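Local coordinates for SnoaL-like domain-containing protein (Kribbella flavida, PDB 4LMI) that is of unknown function but has a SnoaL-like domain and is a putative ketosteroid isomerase, at the interface of chains A and B. Residues are numbered along the deposited sequence; one frame, centred on the assembly and turned at random. Chains: chain A/B, Uncharacterized protein.

The interface of chains A and B. Residues chain A 46-48, 57; chain B 122, 125-127.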
# COMPACT_ATOMS: atom_id res chain seq x y z
N GLU A 46 8.97 7.03 12.52
CA GLU A 46 10.40 6.74 12.48
C GLU A 46 10.98 7.05 11.12
O GLU A 46 10.35 6.79 10.09
CB GLU A 46 10.67 5.27 12.82
CG GLU A 46 10.47 4.92 14.29
CD GLU A 46 10.62 3.43 14.54
OE1 GLU A 46 11.52 3.04 15.31
OE2 GLU A 46 9.85 2.64 13.95
N ARG A 47 12.18 7.60 11.12
CA ARG A 47 12.94 7.86 9.91
C ARG A 47 14.37 7.37 10.08
O ARG A 47 14.99 7.58 11.13
CB ARG A 47 12.92 9.36 9.58
CG ARG A 47 13.68 9.74 8.32
CD ARG A 47 13.66 11.24 8.10
NE ARG A 47 12.31 11.72 7.82
CZ ARG A 47 11.97 13.01 7.72
NH1 ARG A 47 12.87 13.96 7.88
NH2 ARG A 47 10.71 13.33 7.46
N ILE A 48 14.87 6.70 9.05
CA ILE A 48 16.28 6.30 8.99
C ILE A 48 16.91 6.90 7.74
O ILE A 48 16.39 6.73 6.63
CB ILE A 48 16.44 4.76 8.99
CG1 ILE A 48 15.80 4.16 10.24
CG2 ILE A 48 17.91 4.36 8.89
CD1 ILE A 48 15.73 2.64 10.23
N PHE A 57 19.96 -1.31 10.07
CA PHE A 57 18.59 -1.58 10.53
C PHE A 57 18.11 -2.95 10.05
O PHE A 57 17.59 -3.75 10.83
CB PHE A 57 17.64 -0.46 10.05
CG PHE A 57 16.17 -0.78 10.18
CD1 PHE A 57 15.55 -0.82 11.43
CD2 PHE A 57 15.39 -1.00 9.05
CE1 PHE A 57 14.19 -1.09 11.54
CE2 PHE A 57 14.03 -1.27 9.16
CZ PHE A 57 13.43 -1.32 10.41
N ARG B 122 16.13 -0.28 18.04
CA ARG B 122 16.65 0.50 16.91
C ARG B 122 16.67 2.00 17.20
O ARG B 122 16.84 2.81 16.28
CB ARG B 122 15.85 0.20 15.64
CG ARG B 122 14.44 0.76 15.63
CD ARG B 122 13.48 -0.33 15.21
NE ARG B 122 12.16 0.16 14.83
CZ ARG B 122 11.19 -0.64 14.41
NH1 ARG B 122 11.42 -1.95 14.31
NH2 ARG B 122 10.01 -0.15 14.07
N LEU B 125 19.31 4.03 15.61
CA LEU B 125 19.28 4.18 14.15
C LEU B 125 18.18 5.11 13.65
O LEU B 125 18.24 5.58 12.51
CB LEU B 125 19.14 2.81 13.48
CG LEU B 125 20.33 1.86 13.62
CD1 LEU B 125 19.98 0.49 13.06
CD2 LEU B 125 21.58 2.42 12.95
N VAL B 126 17.18 5.36 14.49
CA VAL B 126 16.01 6.14 14.06
C VAL B 126 16.01 7.58 14.57
O VAL B 126 16.58 7.89 15.62
CB VAL B 126 14.67 5.46 14.45
CG1 VAL B 126 14.58 4.07 13.84
CG2 VAL B 126 14.48 5.40 15.96
N GLU B 127 15.39 8.45 13.78
CA GLU B 127 14.99 9.77 14.23
C GLU B 127 13.47 9.75 14.32
O GLU B 127 12.80 9.29 13.39
CB GLU B 127 15.47 10.83 13.24
CG GLU B 127 15.27 12.27 13.70
CD GLU B 127 15.58 13.28 12.61
OE1 GLU B 127 15.15 13.07 11.45
OE2 GLU B 127 16.24 14.30 12.92
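A:Glu46 and B:Arg122 meet through side chains set by contrasting torsions: the glutamate, with CG anti to its carbonyl carbon (chi1 -73°), runs extended, whereas the arginine has CG between its backbone N and carbonyl carbon (chi1 71°) and bends at chi2, which presents the NE edge of its guanidinium to the carboxylate. The two chains cross at about a right angle, yet their flat ends are nearly coplanar. B:Arg122 grips side-on, NE donating to OE1 of A:Glu46 at 3.0 Å and NH2 to OE2 at 2.8 Å, the latter pair also a salt bridge. Both bonds are nearly straight and reach the syn sides of the carboxylate oxygens, so each oxygen has its own donor and rotation of either group is restrained. The aliphatic part of the arginine also contacts A:Phe57: CD of B:Arg122 lies in plane at the edge of the ring, 3.8 Å from CE1, with ring and guanidinium almost perpendicular. One face of that ring is covered near its rim by A:Ile48 CD1. Branch CG1 of B:Val126 reaches between A:Ile48 CG1, at 3.8 Å, and the carboxylate of A:Glu46, while B:Leu125 puts CD1 against the backbone of A:Phe57, 3.6 Å from CA in helix 51-60. Beyond these side chains, A:Arg47 and B:Glu127 form an antiparallel beta bridge, with A:Arg47 N bonding B:Glu127 O at 2.9 Å and B:Glu127 N bonding A:Arg47 O at 2.8 Å. Their side chains run alongside each other, and the opposite charges may attract weakly without touching. The patch and its two-fold twin fasten the C-terminal segment of each chain to the neighbour's strand 46-49 and helix 51-60, an exchange of tails that suggests a dimer.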